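Local coordinates for protein probable glutamine synthetase (Pseudomonas aeruginosa, PDB 4HPP) that is a probable glutamine synthetase, with an N-terminal domain and a catalytic domain whose pocket holds a magnesium ion and glutamic acid, at residues 25-28 with 29-32; 113-116 with 117-120; 205-208 with 209-212. All coordinates share one frame; numbering follows the deposited sequence.

Contact 1: residues 25-28 with 29-32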
loop_
_atom_site.group_PDB
_atom_site.type_symbol
_atom_site.label_atom_id
_atom_site.label_comp_id
_atom_site.label_asym_id
_atom_site.label_seq_id
_atom_site.Cartn_x
_atom_site.Cartn_y
_atom_site.Cartn_z
ATOM N N SER A 25 -12.806 34.500 2.183
ATOM C CA SER A 25 -11.744 34.622 1.200
ATOM C C SER A 25 -12.263 34.895 -0.193
ATOM O O SER A 25 -13.465 34.696 -0.488
ATOM C CB SER A 25 -10.851 33.380 1.238
ATOM O OG SER A 25 -11.489 32.314 0.558
ATOM N N LEU A 26 -11.362 35.381 -1.033
ATOM C CA LEU A 26 -11.689 35.790 -2.419
ATOM C C LEU A 26 -10.578 35.395 -3.378
ATOM O O LEU A 26 -9.459 35.133 -2.948
ATOM C CB LEU A 26 -11.882 37.273 -2.502
ATOM C CG LEU A 26 -10.837 38.075 -1.734
ATOM C CD1 LEU A 26 -10.217 39.202 -2.582
ATOM C CD2 LEU A 26 -11.546 38.662 -0.530
ATOM N N PRO A 27 -10.880 35.317 -4.674
ATOM C CA PRO A 27 -9.769 34.978 -5.592
ATOM C C PRO A 27 -8.735 36.100 -5.616
ATOM O O PRO A 27 -9.120 37.291 -5.539
ATOM C CB PRO A 27 -10.467 34.830 -6.964
ATOM C CG PRO A 27 -11.902 34.568 -6.621
ATOM C CD PRO A 27 -12.171 35.381 -5.383
ATOM N N LEU A 28 -7.454 35.715 -5.652
ATOM C CA LEU A 28 -6.346 36.693 -5.742
ATOM C C LEU A 28 -6.626 37.826 -6.761
ATOM O O LEU A 28 -6.488 38.996 -6.434
ATOM C CB LEU A 28 -5.007 36.003 -6.053
ATOM C CG LEU A 28 -3.736 36.867 -6.196
ATOM C CD1 LEU A 28 -3.117 37.275 -4.832
ATOM C CD2 LEU A 28 -2.738 36.169 -7.142
ATOM N N ALA A 29 -7.107 37.487 -7.950
ATOM C CA ALA A 29 -7.326 38.515 -8.979
ATOM C C ALA A 29 -8.164 39.654 -8.492
ATOM O O ALA A 29 -8.149 40.713 -9.117
ATOM C CB ALA A 29 -7.959 37.936 -10.236
ATOM N N THR A 30 -8.925 39.433 -7.421
ATOM C CA THR A 30 -9.934 40.418 -6.996
ATOM C C THR A 30 -9.405 41.248 -5.836
ATOM O O THR A 30 -10.062 42.205 -5.370
ATOM C CB THR A 30 -11.277 39.777 -6.559
ATOM O OG1 THR A 30 -11.043 38.842 -5.491
ATOM C CG2 THR A 30 -11.982 39.060 -7.721
ATOM N N LEU A 31 -8.215 40.897 -5.362
ATOM C CA LEU A 31 -7.750 41.470 -4.117
ATOM C C LEU A 31 -7.816 42.990 -4.158
ATOM O O LEU A 31 -8.457 43.564 -3.292
ATOM C CB LEU A 31 -6.363 40.945 -3.685
ATOM C CG LEU A 31 -5.986 41.608 -2.339
ATOM C CD1 LEU A 31 -6.926 41.142 -1.217
ATOM C CD2 LEU A 31 -4.566 41.203 -1.987
ATOM N N GLU A 32 -7.196 43.622 -5.166
ATOM C CA GLU A 32 -7.223 45.093 -5.372
ATOM C C GLU A 32 -8.632 45.709 -5.282
ATOM O O GLU A 32 -8.843 46.676 -4.559
ATOM C CB GLU A 32 -6.618 45.496 -6.728
ATOM C CG GLU A 32 -5.106 45.344 -6.867
ATOM C CD GLU A 32 -4.677 44.192 -7.777
ATOM O OE1 GLU A 32 -5.172 43.049 -7.576
ATOM O OE2 GLU A 32 -3.824 44.435 -8.677
#
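Between Pro27 and Leu31 the chain makes two overlapping turns of type I character: Pro27 O receives Thr30 N at 2.9 Å, although the place of that nitrogen is uncertain, and Leu28 O receives Leu31 N at 2.8 Å. The side chain of Thr30 turns to the first of these: chi1 of 57° tucks OG1 over the backbone, flanked by its own N and C, and aims it back at Pro27 O. Thr30 OG1 and Pro27 O are modelled 2.5 Å apart, very short, and the exact value is doubtful. A threonine suits the place because its hydroxyl can add a second donor to the carbonyl that the turn already uses, as the model suggests. Pro27, whose ring fixes phi, suits the end of the strand; its CD lies 3.6 Å from Thr30 OG1. Leu26 and Leu31 make the apolar contact: Leu26 CD1 lies 3.7 Å from Leu31 CA and 4.1 Å from Leu31 CD1. Here strand 21-27 gives way to helix 31-35. Leu26 hydrogen-bonds through its backbone to Val10, Leu26 and Leu31 rest on Phe12 of strand 9-15, Leu28 and Leu31 touch Arg75 of strand 66-78, and Pro27 packs on Glu175 of the second subunit.

Contact 2: residues 113-116 with 117-120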
loop_
_atom_site.group_PDB
_atom_site.type_symbol
_atom_site.label_atom_id
_atom_site.label_comp_id
_atom_site.label_asym_id
_atom_site.label_seq_id
_atom_site.Cartn_x
_atom_site.Cartn_y
_atom_site.Cartn_z
ATOM N N ARG A 113 -5.051 49.390 18.622
ATOM C CA ARG A 113 -4.491 50.502 17.866
ATOM C C ARG A 113 -4.754 51.896 18.457
ATOM O O ARG A 113 -4.030 52.839 18.145
ATOM C CB ARG A 113 -4.965 50.489 16.426
ATOM C CG ARG A 113 -4.321 51.633 15.651
ATOM C CD ARG A 113 -4.627 51.587 14.168
ATOM N NE ARG A 113 -6.014 51.961 13.873
ATOM C CZ ARG A 113 -7.024 51.098 13.762
ATOM N NH1 ARG A 113 -6.818 49.787 13.929
ATOM N NH2 ARG A 113 -8.245 51.550 13.493
ATOM N N ALA A 114 -5.809 52.035 19.255
ATOM C CA ALA A 114 -6.201 53.329 19.802
ATOM C C ALA A 114 -5.361 53.578 21.037
ATOM O O ALA A 114 -5.100 54.728 21.426
ATOM C CB ALA A 114 -7.683 53.337 20.165
ATOM N N GLU A 115 -4.957 52.471 21.649
ATOM C CA GLU A 115 -4.229 52.470 22.903
ATOM C C GLU A 115 -2.781 52.711 22.622
ATOM O O GLU A 115 -2.103 53.422 23.357
ATOM C CB GLU A 115 -4.425 51.124 23.614
ATOM C CG GLU A 115 -3.649 50.955 24.916
ATOM C CD GLU A 115 -4.080 51.959 25.963
ATOM O OE1 GLU A 115 -5.125 52.592 25.724
ATOM O OE2 GLU A 115 -3.401 52.099 27.011
ATOM N N VAL A 116 -2.301 52.115 21.543
ATOM C CA VAL A 116 -0.968 52.465 21.028
ATOM C C VAL A 116 -0.820 53.958 20.628
ATOM O O VAL A 116 0.125 54.610 21.071
ATOM C CB VAL A 116 -0.530 51.486 19.923
ATOM C CG1 VAL A 116 0.819 51.887 19.306
ATOM C CG2 VAL A 116 -0.504 50.069 20.518
ATOM N N GLU A 117 -1.773 54.476 19.846
ATOM C CA GLU A 117 -1.968 55.932 19.674
ATOM C C GLU A 117 -1.830 56.761 20.990
ATOM O O GLU A 117 -0.955 57.631 21.068
ATOM C CB GLU A 117 -3.311 56.248 18.966
ATOM C CG GLU A 117 -3.582 57.732 18.610
ATOM C CD GLU A 117 -2.456 58.440 17.813
ATOM O OE1 GLU A 117 -2.440 59.705 17.792
ATOM O OE2 GLU A 117 -1.577 57.760 17.207
ATOM N N ARG A 118 -2.684 56.487 21.990
ATOM C CA ARG A 118 -2.627 57.107 23.325
ATOM C C ARG A 118 -1.238 56.957 23.939
ATOM O O ARG A 118 -0.779 57.817 24.716
ATOM C CB ARG A 118 -3.651 56.486 24.304
ATOM C CG ARG A 118 -5.091 56.693 23.918
ATOM C CD ARG A 118 -6.053 56.279 25.011
ATOM N NE ARG A 118 -6.370 54.854 25.134
ATOM C CZ ARG A 118 -7.313 54.204 24.440
ATOM N NH1 ARG A 118 -8.011 54.810 23.507
ATOM N NH2 ARG A 118 -7.556 52.922 24.661
ATOM N N TYR A 119 -0.584 55.844 23.604
ATOM C CA TYR A 119 0.798 55.711 23.960
ATOM C C TYR A 119 1.677 56.683 23.180
ATOM O O TYR A 119 2.462 57.411 23.809
ATOM C CB TYR A 119 1.275 54.286 23.834
ATOM C CG TYR A 119 1.295 53.558 25.159
ATOM C CD1 TYR A 119 0.111 52.994 25.684
ATOM C CD2 TYR A 119 2.490 53.428 25.898
ATOM C CE1 TYR A 119 0.104 52.286 26.884
ATOM C CE2 TYR A 119 2.491 52.724 27.099
ATOM C CZ TYR A 119 1.292 52.161 27.593
ATOM O OH TYR A 119 1.260 51.513 28.812
ATOM N N ARG A 120 1.524 56.727 21.851
ATOM C CA ARG A 120 2.354 57.599 21.012
ATOM C C ARG A 120 2.198 59.069 21.458
ATOM O O ARG A 120 3.194 59.751 21.683
ATOM C CB ARG A 120 2.030 57.454 19.520
ATOM C CG ARG A 120 3.256 57.517 18.579
ATOM C CD ARG A 120 2.934 57.765 17.095
ATOM N NE ARG A 120 1.803 58.693 16.945
ATOM C CZ ARG A 120 1.840 60.006 17.212
ATOM N NH1 ARG A 120 2.959 60.581 17.641
ATOM N NH2 ARG A 120 0.752 60.751 17.062
#
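Glu115 and Arg118, one turn apart in helix 108-121, are joined by a salt bridge in which one carboxylate oxygen serves two nitrogens. Glu115 OE1 lies 2.6 Å from Arg118 NE and takes a weak bond from Arg118 NH2 at 2.7 Å. The carboxylate and guanidinium planes stand 60° apart, so this is a skewed grip on one oxygen rather than a flat pairing of both. The glutamate reaches it by bending at chi2 (63°) and the arginine by bending at chi3 (-81°), which folds the guanidinium back so that one face lies over Ala114 O and Glu115 CA. Next to it, Tyr119 brings an edge of its ring to the backbone: Glu115 O lies in the ring plane, 3.2 Å from Tyr119 CD1, while Glu115 OE2 is 3.5 Å from Tyr119 CE1. Farther out, helices 342-358 and 261-281 hold the glutamate and the phenol: Arg354 makes a salt bridge with Glu115 OE2, and Tyr119 OH hydrogen-bonds to Leu350 O and Trp266 NE1. Tyrosine suits the place because its hydroxyl reaches these polar partners. With Arg118 on OE1 and Arg354 on OE2, the buried carboxylate of Glu115 probably stays ionised, which would ease the closeness of the arginines.

Contact 3: residues 205-208 with 209-212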
loop_
_atom_site.group_PDB
_atom_site.type_symbol
_atom_site.label_atom_id
_atom_site.label_comp_id
_atom_site.label_asym_id
_atom_site.label_seq_id
_atom_site.Cartn_x
_atom_site.Cartn_y
_atom_site.Cartn_z
ATOM N N VAL A 205 1.967 33.753 14.351
ATOM C CA VAL A 205 2.668 32.574 14.924
ATOM C C VAL A 205 1.709 31.393 15.210
ATOM O O VAL A 205 2.085 30.228 14.999
ATOM C CB VAL A 205 3.500 32.897 16.190
ATOM C CG1 VAL A 205 3.908 31.636 16.896
ATOM C CG2 VAL A 205 4.732 33.734 15.846
ATOM N N ARG A 206 0.478 31.674 15.648
ATOM C CA ARG A 206 -0.431 30.581 15.960
ATOM C C ARG A 206 -1.023 29.941 14.701
ATOM O O ARG A 206 -1.185 28.666 14.612
ATOM C CB ARG A 206 -1.558 31.099 16.824
ATOM C CG ARG A 206 -1.082 31.532 18.183
ATOM C CD ARG A 206 -1.939 32.683 18.704
ATOM N NE ARG A 206 -1.446 33.110 20.013
ATOM C CZ ARG A 206 -2.204 33.596 21.003
ATOM N NH1 ARG A 206 -3.523 33.691 20.810
ATOM N NH2 ARG A 206 -1.630 33.984 22.173
ATOM N N GLU A 207 -1.392 30.811 13.746
ATOM C CA GLU A 207 -2.117 30.342 12.627
ATOM C C GLU A 207 -1.194 29.543 11.687
ATOM O O GLU A 207 -1.623 28.514 11.095
ATOM C CB GLU A 207 -2.880 31.489 11.987
ATOM C CG GLU A 207 -4.007 31.967 12.897
ATOM C CD GLU A 207 -4.992 30.848 13.162
ATOM O OE1 GLU A 207 -5.356 30.643 14.313
ATOM O OE2 GLU A 207 -5.404 30.184 12.198
ATOM N N VAL A 208 0.081 29.952 11.637
ATOM C CA VAL A 208 1.074 29.296 10.787
ATOM C C VAL A 208 1.528 27.991 11.409
ATOM O O VAL A 208 1.610 26.993 10.722
ATOM C CB VAL A 208 2.291 30.207 10.497
ATOM C CG1 VAL A 208 3.405 29.423 9.804
ATOM C CG2 VAL A 208 1.880 31.413 9.672
ATOM N N THR A 209 1.820 27.978 12.704
ATOM C CA THR A 209 2.138 26.692 13.397
ATOM C C THR A 209 1.060 25.636 13.136
ATOM O O THR A 209 1.370 24.525 12.622
ATOM C CB THR A 209 2.329 26.872 14.886
ATOM O OG1 THR A 209 3.331 27.853 15.061
ATOM C CG2 THR A 209 2.809 25.582 15.564
ATOM N N ARG A 210 -0.193 26.016 13.393
ATOM C CA ARG A 210 -1.331 25.203 12.971
ATOM C C ARG A 210 -1.228 24.743 11.486
ATOM O O ARG A 210 -1.321 23.537 11.211
ATOM C CB ARG A 210 -2.677 25.920 13.267
ATOM C CG ARG A 210 -3.066 25.843 14.722
ATOM C CD ARG A 210 -3.912 27.003 15.176
ATOM N NE ARG A 210 -4.047 27.027 16.628
ATOM C CZ ARG A 210 -4.638 27.995 17.349
ATOM N NH1 ARG A 210 -5.208 29.024 16.762
ATOM N NH2 ARG A 210 -4.714 27.885 18.689
ATOM N N GLU A 211 -1.018 25.675 10.535
ATOM C CA GLU A 211 -0.913 25.287 9.093
ATOM C C GLU A 211 0.274 24.340 8.756
ATOM O O GLU A 211 0.143 23.403 7.996
ATOM C CB GLU A 211 -0.931 26.510 8.209
ATOM C CG GLU A 211 -0.752 26.244 6.721
ATOM C CD GLU A 211 -1.907 25.510 6.129
ATOM O OE1 GLU A 211 -1.804 25.020 4.974
ATOM O OE2 GLU A 211 -2.931 25.468 6.791
ATOM N N VAL A 212 1.408 24.522 9.378
ATOM C CA VAL A 212 2.521 23.639 9.110
ATOM C C VAL A 212 2.117 22.249 9.627
ATOM O O VAL A 212 2.122 21.275 8.857
ATOM C CB VAL A 212 3.806 24.231 9.752
ATOM C CG1 VAL A 212 4.984 23.301 9.621
ATOM C CG2 VAL A 212 4.171 25.558 9.088
#
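Thr209 holds its OG1 opposite the carbonyl carbon and beside the backbone N (chi1 -55°), which turns the hydroxyl back toward the preceding turn, to donate to Val205 O. Thr209 OG1 is 2.7 Å from Val205 O, nearly along the C=O axis, whereas Thr209 N reaches that oxygen at 3.2 Å from above the carbonyl plane. A buried threonine can satisfy its hydroxyl within its own helix. On another side, Glu207 bends at chi2 (-60°) while Arg210 runs extended, and their ends meet in a salt bridge. Glu207 OE1 lies beside the rim of the guanidinium, almost level with it, 2.9 Å from Arg210 NH1, which meets the oxygen on its syn side but tilted out of the carboxylate plane; the planes are 70° apart. Arg210 CD passes 3.2 Å from Arg206 O, and Arg206 CB lies over one guanidinium face, 4.2 Å from Arg210 NH1; Arg210 makes a cation-pi contact with Phe222. Short branched valines suit the side of helix 196-216 that packs on helix 159-169, where Val208 CG1 and Val212 CG2 are 4.0 Å apart. Both touch Ala166, Thr209 meets Phe134 of strand 124-137, and Glu207 and Arg210 face Leu150 and Gln151 of the second subunit.

How the contacts relate
The three contacts follow one another along the chain without interlocking. Contact 1 belongs to the N-terminal domain, at the end of strand 21-27, outermost in its sheet within this chain, where Ser25 hydrogen-bonds to the second subunit; contacts 2 and 3 belong to the catalytic domain, on helices 108-121 and 196-216, which both pack against strand 124-137. Centres of contacts 1 and 3 are about 22 Å apart, of 2 and 3, on opposite sides of the chain's centre, about 28 Å, and of 1 and 2 about 31 Å. Contacts 1 and 3 meet the second subunit, consistent with both domains taking part in the interface, whereas contact 2 ties its helix to others of its own chain.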